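Local coordinates for extracellular ligand-binding receptor (Desulfohalobium retbaense DSM 5692, PDB 5ERE), which probably senses small molecules outside the cell, binding 4-methyl-2-oxopentanoate (ketoleucine) in a leucine-binding-protein-like module joined to a tandem PAS sensor, at residues F281-G286 against F298-G302. Residue numbers count along the deposited sequence, not the author numbering.
Sequences FEWYAG and FANDG. With CA (calcium ion), chain E.
Tyr284, with chi1 near m (-74°), sets its ring edge against one face of Phe298, also m: centroids 5.4 Å apart and planes at 62° are consistent with a tilted edge-to-face (T-shaped) pair, and Tyr284 CD1 comes 3.8 Å from Phe298 CZ. Ile106 of strand 106-107 touches both rings, and the Tyr284 hydroxyl hydrogen-bonds Thr265 on helix 254-271. Phe281, chi1 t, reaches the turn edge-on, its CE1 3.7 Å from Asn300 O and its CZ 3.6 Å from Asp301 O. That turn, type I over Ala299-Gly302, is closed by Gly302 N to Ala299 O at 3.0 Å; a beta-carbon on Gly302 (phi/psi 91/20°) would clash with Phe281 CZ. Ala285 CA lies 5.0 Å from Asn300 CA, and Gly286 CA 5.0 Å from Phe298 CA. Ala285 extends (-61/126°) and Gly286 takes positive phi (82°), its N giving weak, bifurcated hydrogen bonds to Phe298 O (2.9 Å) and Ala299 O (3.5 Å). Glu282 O (2.2 Å), Glu282 OE2 (2.4 Å) and Ala285 O (2.4 Å) bind calcium CA, with Asn287 OD1 a fourth same-chain ligand: a calcium site set against the type I turn after strand 296-298, in the periplasmic-binding-protein fold of the leucine-binding protein family.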
ATOM      1  N   PHE A 281     -26.711   1.292  -1.223  1.00 45.23           N
ATOM      2  CA  PHE A 281     -25.392   1.854  -1.496  1.00 40.59           C
ATOM      3  C   PHE A 281     -24.921   2.732  -0.313  1.00 41.95           C
ATOM      4  O   PHE A 281     -23.798   2.568   0.184  1.00 39.79           O
ATOM      5  CB  PHE A 281     -25.426   2.636  -2.821  1.00 37.76           C
ATOM      6  CG  PHE A 281     -24.072   3.043  -3.352  1.00 44.47           C
ATOM      7  CD1 PHE A 281     -23.422   4.156  -2.855  1.00 39.98           C
ATOM      8  CD2 PHE A 281     -23.475   2.333  -4.393  1.00 37.37           C
ATOM      9  CE1 PHE A 281     -22.197   4.536  -3.347  1.00 41.61           C
ATOM     10  CE2 PHE A 281     -22.245   2.707  -4.893  1.00 39.45           C
ATOM     11  CZ  PHE A 281     -21.597   3.801  -4.378  1.00 40.09           C
ATOM     12  N   GLU A 282     -25.787   3.612   0.181  1.00 40.40           N
ATOM     13  CA  GLU A 282     -25.411   4.493   1.285  1.00 38.57           C
ATOM     14  C   GLU A 282     -25.121   3.718   2.590  1.00 34.52           C
ATOM     15  O   GLU A 282     -24.331   4.149   3.451  1.00 33.93           O
ATOM     16  CB  GLU A 282     -26.518   5.549   1.538  1.00 42.56           C
ATOM     17  CG  GLU A 282     -26.180   6.489   2.698  1.00 40.71           C
ATOM     18  CD  GLU A 282     -24.915   7.304   2.457  1.00 41.31           C
ATOM     19  OE1 GLU A 282     -24.903   8.029   1.433  1.00 45.78           O
ATOM     20  OE2 GLU A 282     -23.926   7.198   3.246  1.00 45.70           O
ATOM     21  N   TRP A 283     -25.781   2.590   2.750  1.00 36.02           N
ATOM     22  CA  TRP A 283     -25.484   1.714   3.869  1.00 33.03           C
ATOM     23  C   TRP A 283     -23.999   1.417   3.962  1.00 40.55           C
ATOM     24  O   TRP A 283     -23.418   1.337   5.056  1.00 42.44           O
ATOM     25  CB  TRP A 283     -26.247   0.407   3.709  1.00 32.94           C
ATOM     26  CG  TRP A 283     -26.030  -0.502   4.824  1.00 35.45           C
ATOM     27  CD1 TRP A 283     -25.075  -1.473   4.923  1.00 34.59           C
ATOM     28  CD2 TRP A 283     -26.766  -0.521   6.051  1.00 35.62           C
ATOM     29  NE1 TRP A 283     -25.179  -2.107   6.136  1.00 42.99           N
ATOM     30  CE2 TRP A 283     -26.203  -1.540   6.851  1.00 45.71           C
ATOM     31  CE3 TRP A 283     -27.843   0.220   6.548  1.00 42.59           C
ATOM     32  CZ2 TRP A 283     -26.690  -1.841   8.099  1.00 44.99           C
ATOM     33  CZ3 TRP A 283     -28.332  -0.084   7.802  1.00 43.00           C
ATOM     34  CH2 TRP A 283     -27.745  -1.103   8.564  1.00 41.32           C
ATOM     35  N   TYR A 284     -23.395   1.199   2.799  1.00 33.66           N
ATOM     36  CA  TYR A 284     -21.979   0.843   2.753  1.00 37.26           C
ATOM     37  C   TYR A 284     -21.074   2.062   2.594  1.00 38.96           C
ATOM     38  O   TYR A 284     -20.065   2.168   3.289  1.00 31.18           O
ATOM     39  CB  TYR A 284     -21.757  -0.167   1.618  1.00 39.88           C
ATOM     40  CG  TYR A 284     -22.275  -1.550   1.947  1.00 31.77           C
ATOM     41  CD1 TYR A 284     -21.518  -2.440   2.697  1.00 36.61           C
ATOM     42  CD2 TYR A 284     -23.495  -1.979   1.454  1.00 28.72           C
ATOM     43  CE1 TYR A 284     -22.003  -3.704   3.009  1.00 30.79           C
ATOM     44  CE2 TYR A 284     -23.979  -3.219   1.732  1.00 36.99           C
ATOM     45  CZ  TYR A 284     -23.234  -4.090   2.509  1.00 33.67           C
ATOM     46  OH  TYR A 284     -23.742  -5.330   2.735  1.00 34.17           O
ATOM     47  N   ALA A 285     -21.451   2.992   1.707  1.00 40.28           N
ATOM     48  CA  ALA A 285     -20.570   4.077   1.301  1.00 34.64           C
ATOM     49  C   ALA A 285     -20.194   4.944   2.501  1.00 43.04           C
ATOM     50  O   ALA A 285     -21.072   5.455   3.194  1.00 37.72           O
ATOM     51  CB  ALA A 285     -21.256   4.946   0.183  1.00 35.80           C
ATOM     52  N   GLY A 286     -18.894   5.125   2.723  1.00 35.03           N
ATOM     53  CA  GLY A 286     -18.374   5.904   3.836  1.00 30.88           C
ATOM     54  C   GLY A 286     -18.291   5.168   5.160  1.00 34.66           C
ATOM     55  O   GLY A 286     -17.843   5.727   6.165  1.00 37.85           O
ATOM     56  N   PHE A 298     -15.330   1.665   3.653  1.00 38.90           N
ATOM     57  CA  PHE A 298     -15.739   1.927   2.268  1.00 29.77           C
ATOM     58  C   PHE A 298     -15.624   3.421   1.934  1.00 41.92           C
ATOM     59  O   PHE A 298     -16.098   4.288   2.679  1.00 37.31           O
ATOM     60  CB  PHE A 298     -17.158   1.452   2.020  1.00 39.38           C
ATOM     61  CG  PHE A 298     -17.344  -0.028   2.054  1.00 36.16           C
ATOM     62  CD1 PHE A 298     -17.481  -0.676   3.268  1.00 33.99           C
ATOM     63  CD2 PHE A 298     -17.441  -0.773   0.891  1.00 34.70           C
ATOM     64  CE1 PHE A 298     -17.697  -2.028   3.344  1.00 31.18           C
ATOM     65  CE2 PHE A 298     -17.661  -2.148   0.953  1.00 28.99           C
ATOM     66  CZ  PHE A 298     -17.801  -2.777   2.210  1.00 28.92           C
ATOM     67  N   ALA A 299     -15.013   3.714   0.791  1.00 32.84           N
ATOM     68  CA  ALA A 299     -14.915   5.083   0.278  1.00 33.72           C
ATOM     69  C   ALA A 299     -16.288   5.546  -0.157  1.00 36.09           C
ATOM     70  O   ALA A 299     -17.193   4.717  -0.296  1.00 36.75           O
ATOM     71  CB  ALA A 299     -13.917   5.158  -0.939  1.00 37.12           C
ATOM     72  N   ASN A 300     -16.434   6.848  -0.412  1.00 41.78           N
ATOM     73  CA  ASN A 300     -17.663   7.387  -0.997  1.00 44.64           C
ATOM     74  C   ASN A 300     -18.058   6.735  -2.329  1.00 43.75           C
ATOM     75  O   ASN A 300     -19.236   6.656  -2.625  1.00 38.19           O
ATOM     76  CB  ASN A 300     -17.548   8.914  -1.211  1.00 52.88           C
ATOM     77  CG  ASN A 300     -17.524   9.701   0.101  1.00 66.29           C
ATOM     78  OD1 ASN A 300     -17.790   9.156   1.182  1.00 63.08           O
ATOM     79  ND2 ASN A 300     -17.222  11.000   0.005  1.00 75.43           N
ATOM     80  N   ASP A 301     -17.100   6.267  -3.137  1.00 47.05           N
ATOM     81  CA  ASP A 301     -17.454   5.679  -4.432  1.00 39.22           C
ATOM     82  C   ASP A 301     -17.842   4.207  -4.276  1.00 41.20           C
ATOM     83  O   ASP A 301     -18.108   3.509  -5.262  1.00 37.26           O
ATOM     84  CB  ASP A 301     -16.302   5.863  -5.463  1.00 49.08           C
ATOM     85  CG  ASP A 301     -15.018   5.099  -5.105  1.00 54.81           C
ATOM     86  OD1 ASP A 301     -14.945   4.450  -4.040  1.00 44.52           O
ATOM     87  OD2 ASP A 301     -14.054   5.155  -5.902  1.00 61.23           O
ATOM     88  N   GLY A 302     -17.872   3.710  -3.037  1.00 36.33           N
ATOM     89  CA  GLY A 302     -18.354   2.355  -2.804  1.00 33.39           C
ATOM     90  C   GLY A 302     -17.316   1.236  -2.834  1.00 39.53           C
ATOM     91  O   GLY A 302     -17.670   0.073  -2.962  1.00 32.63           O
TER
HETATM   92 CA    CA E 604     -23.000   5.533   4.625  1.00 38.44          CA